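Local coordinates for protein transcription factor MBP1 (Magnaporthe oryzae, PDB 4UX5) that binds DNA through an N-terminal winged helix-turn-helix domain, the part described here, and probably activates transcription by RNA polymerase II, at residues 47-52 / 97-102. Sequence-based numbering, arbitrary orientation.
Sequences INATHI and EALAHR. With nucleotides of chain C.
A single helical turn faces the hydrophobic core with one residue and a DNA phosphate with the next: A49 packs on L99, while its neighbour T50 turns away and donates from OG1 to OP1 of DG10 of chain C at 2.6 Å. The apolar side rests on two small touches. L99 holds CG anti to its backbone N (chi1 -180°), which extends the leucine from helix 93-102 until CD2 meets CB of A49 at 3.7 Å. Beside it, the CG2 branch of I52 approaches CB of A100 more loosely, 4.2 Å apart, and I105 and F113 pack against both residues. Each touch sets an alanine methyl against a branched side chain, and at the small A100 the CA atoms of I52 and A100 lie 6.7 Å apart. At the start of helix 49-55, N48 is the N-cap: OD1 accepts from N of H51 at 3.2 Å, the donor lying well above the carbonyl plane, and more weakly from N of T50. OG1 of T50 is also hydrogen-bonded to the backbone N of T89, which should help fix the hydroxyl at the phosphate. Buried packing behind a capped, phosphate-binding helix start thus joins core to DNA in this KilA-N (APSES) winged helix-turn-helix domain.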
loop_
_atom_site.group_PDB
_atom_site.type_symbol
_atom_site.label_atom_id
_atom_site.label_comp_id
_atom_site.label_asym_id
_atom_site.label_seq_id
_atom_site.Cartn_x
_atom_site.Cartn_y
_atom_site.Cartn_z
ATOM N N ILE A 47 -5.854 -3.484 15.788
ATOM C CA ILE A 47 -6.286 -4.794 15.324
ATOM C C ILE A 47 -6.556 -4.779 13.818
ATOM O O ILE A 47 -6.890 -3.740 13.249
ATOM C CB ILE A 47 -7.546 -5.261 16.097
ATOM C CG1 ILE A 47 -7.783 -6.761 15.906
ATOM C CG2 ILE A 47 -8.766 -4.437 15.697
ATOM C CD1 ILE A 47 -8.673 -7.373 16.960
ATOM N N ASN A 48 -6.386 -5.932 13.179
ATOM C CA ASN A 48 -6.555 -6.052 11.733
ATOM C C ASN A 48 -8.030 -6.141 11.341
ATOM O O ASN A 48 -8.672 -7.173 11.538
ATOM C CB ASN A 48 -5.793 -7.276 11.219
ATOM C CG ASN A 48 -5.565 -7.241 9.718
ATOM O OD1 ASN A 48 -6.456 -6.893 8.947
ATOM N ND2 ASN A 48 -4.357 -7.599 9.296
ATOM N N ALA A 49 -8.557 -5.056 10.782
ATOM C CA ALA A 49 -9.966 -4.990 10.403
ATOM C C ALA A 49 -10.279 -5.914 9.231
ATOM O O ALA A 49 -11.412 -6.364 9.071
ATOM C CB ALA A 49 -10.357 -3.560 10.063
ATOM N N THR A 50 -9.270 -6.191 8.412
ATOM C CA THR A 50 -9.439 -7.087 7.274
ATOM C C THR A 50 -9.626 -8.521 7.758
ATOM O O THR A 50 -10.406 -9.280 7.187
ATOM C CB THR A 50 -8.236 -7.012 6.310
ATOM O OG1 THR A 50 -7.962 -5.642 5.997
ATOM C CG2 THR A 50 -8.520 -7.773 5.025
ATOM N N HIS A 51 -8.911 -8.882 8.820
ATOM C CA HIS A 51 -9.060 -10.196 9.438
ATOM C C HIS A 51 -10.447 -10.365 10.051
ATOM O O HIS A 51 -11.023 -11.452 10.018
ATOM C CB HIS A 51 -7.996 -10.412 10.517
ATOM C CG HIS A 51 -6.602 -10.527 9.987
ATOM N ND1 HIS A 51 -5.496 -10.574 10.809
ATOM C CD2 HIS A 51 -6.128 -10.608 8.720
ATOM C CE1 HIS A 51 -4.405 -10.676 10.075
ATOM N NE2 HIS A 51 -4.761 -10.699 8.802
ATOM N N ILE A 52 -10.970 -9.283 10.621
ATOM C CA ILE A 52 -12.281 -9.308 11.260
ATOM C C ILE A 52 -13.381 -9.525 10.227
ATOM O O ILE A 52 -14.232 -10.396 10.391
ATOM C CB ILE A 52 -12.556 -8.005 12.039
ATOM C CG1 ILE A 52 -11.534 -7.830 13.166
ATOM C CG2 ILE A 52 -13.969 -8.006 12.598
ATOM C CD1 ILE A 52 -11.691 -6.540 13.941
ATOM N N GLU A 97 -13.521 -3.383 17.987
ATOM C CA GLU A 97 -14.627 -3.943 18.756
ATOM C C GLU A 97 -15.960 -3.449 18.213
ATOM O O GLU A 97 -16.920 -4.212 18.112
ATOM C CB GLU A 97 -14.491 -3.586 20.237
ATOM C CG GLU A 97 -15.683 -4.000 21.085
ATOM C CD GLU A 97 -15.413 -3.886 22.574
ATOM O OE1 GLU A 97 -14.257 -3.595 22.949
ATOM O OE2 GLU A 97 -16.356 -4.089 23.369
ATOM N N ALA A 98 -16.007 -2.168 17.858
ATOM C CA ALA A 98 -17.206 -1.571 17.282
ATOM C C ALA A 98 -17.542 -2.224 15.947
ATOM O O ALA A 98 -18.684 -2.611 15.702
ATOM C CB ALA A 98 -17.022 -0.073 17.111
ATOM N N LEU A 99 -16.530 -2.349 15.093
ATOM C CA LEU A 99 -16.679 -2.979 13.786
ATOM C C LEU A 99 -17.167 -4.419 13.902
ATOM O O LEU A 99 -18.014 -4.862 13.126
ATOM C CB LEU A 99 -15.352 -2.945 13.025
ATOM C CG LEU A 99 -15.341 -3.563 11.626
ATOM C CD1 LEU A 99 -16.165 -2.724 10.665
ATOM C CD2 LEU A 99 -13.916 -3.721 11.117
ATOM N N ALA A 100 -16.624 -5.144 14.873
ATOM C CA ALA A 100 -16.981 -6.540 15.078
ATOM C C ALA A 100 -18.434 -6.667 15.524
ATOM O O ALA A 100 -19.130 -7.608 15.141
ATOM C CB ALA A 100 -16.052 -7.181 16.097
ATOM N N HIS A 101 -18.887 -5.718 16.334
ATOM C CA HIS A 101 -20.278 -5.692 16.760
ATOM C C HIS A 101 -21.196 -5.386 15.581
ATOM O O HIS A 101 -22.134 -6.136 15.317
ATOM C CB HIS A 101 -20.487 -4.668 17.879
ATOM C CG HIS A 101 -20.094 -5.167 19.235
ATOM N ND1 HIS A 101 -18.995 -4.688 19.917
ATOM C CD2 HIS A 101 -20.651 -6.107 20.034
ATOM C CE1 HIS A 101 -18.896 -5.307 21.078
ATOM N NE2 HIS A 101 -19.888 -6.176 21.174
ATOM N N ARG A 102 -20.902 -4.298 14.867
ATOM C CA ARG A 102 -21.719 -3.854 13.734
ATOM C C ARG A 102 -21.869 -4.926 12.658
ATOM O O ARG A 102 -22.848 -4.932 11.914
ATOM C CB ARG A 102 -21.134 -2.584 13.104
ATOM C CG ARG A 102 -21.087 -1.377 14.027
ATOM C CD ARG A 102 -20.928 -0.080 13.243
ATOM N NE ARG A 102 -19.873 -0.152 12.233
ATOM C CZ ARG A 102 -18.607 0.203 12.439
ATOM N NH1 ARG A 102 -18.224 0.651 13.626
ATOM N NH2 ARG A 102 -17.723 0.109 11.455
ATOM P P DG C 10 -7.294 -4.863 2.458
ATOM O OP1 DG C 10 -7.734 -4.313 3.761
ATOM O OP2 DG C 10 -8.133 -5.850 1.743
ATOM O "O5'" DG C 10 -7.007 -3.621 1.495
ATOM C "C5'" DG C 10 -6.108 -2.600 1.912
ATOM C "C4'" DG C 10 -5.478 -1.902 0.717
ATOM O "O4'" DG C 10 -4.963 -2.891 -0.215
ATOM C "C3'" DG C 10 -6.424 -1.017 -0.091
ATOM O "O3'" DG C 10 -5.734 0.137 -0.526
ATOM C "C2'" DG C 10 -6.800 -1.912 -1.266
ATOM C "C1'" DG C 10 -5.494 -2.649 -1.499
ATOM N N9 DG C 10 -5.662 -3.924 -2.180
ATOM C C8 DG C 10 -6.525 -4.936 -1.838
ATOM N N7 DG C 10 -6.461 -5.965 -2.636
ATOM C C5 DG C 10 -5.494 -5.612 -3.568
ATOM C C6 DG C 10 -4.995 -6.332 -4.679
ATOM O O6 DG C 10 -5.323 -7.462 -5.070
ATOM N N1 DG C 10 -4.020 -5.611 -5.365
ATOM C C2 DG C 10 -3.583 -4.354 -5.019
ATOM N N2 DG C 10 -2.634 -3.818 -5.801
ATOM N N3 DG C 10 -4.042 -3.670 -3.979
ATOM C C4 DG C 10 -4.993 -4.358 -3.302
ATOM P P DC C 9 -6.099 -10.847 2.220
ATOM O OP1 DC C 9 -6.010 -11.513 3.541
ATOM O OP2 DC C 9 -7.161 -11.234 1.266
ATOM O "O5'" DC C 9 -6.158 -9.264 2.439
ATOM C "C5'" DC C 9 -5.206 -8.632 3.290
ATOM C "C4'" DC C 9 -4.488 -7.500 2.573
ATOM O "O4'" DC C 9 -3.605 -8.039 1.575
ATOM C "C3'" DC C 9 -5.385 -6.547 1.808
ATOM O "O3'" DC C 9 -5.847 -5.525 2.679
ATOM C "C2'" DC C 9 -4.450 -5.983 0.727
ATOM C "C1'" DC C 9 -3.344 -7.043 0.609
ATOM N N1 DC C 9 -3.263 -7.698 -0.735
ATOM C C2 DC C 9 -2.341 -7.235 -1.685
ATOM O O2 DC C 9 -1.612 -6.277 -1.403
ATOM N N3 DC C 9 -2.277 -7.848 -2.892
ATOM C C4 DC C 9 -3.079 -8.876 -3.161
ATOM N N4 DC C 9 -2.979 -9.447 -4.365
ATOM C C5 DC C 9 -4.023 -9.364 -2.211
ATOM C C6 DC C 9 -4.078 -8.753 -1.021
#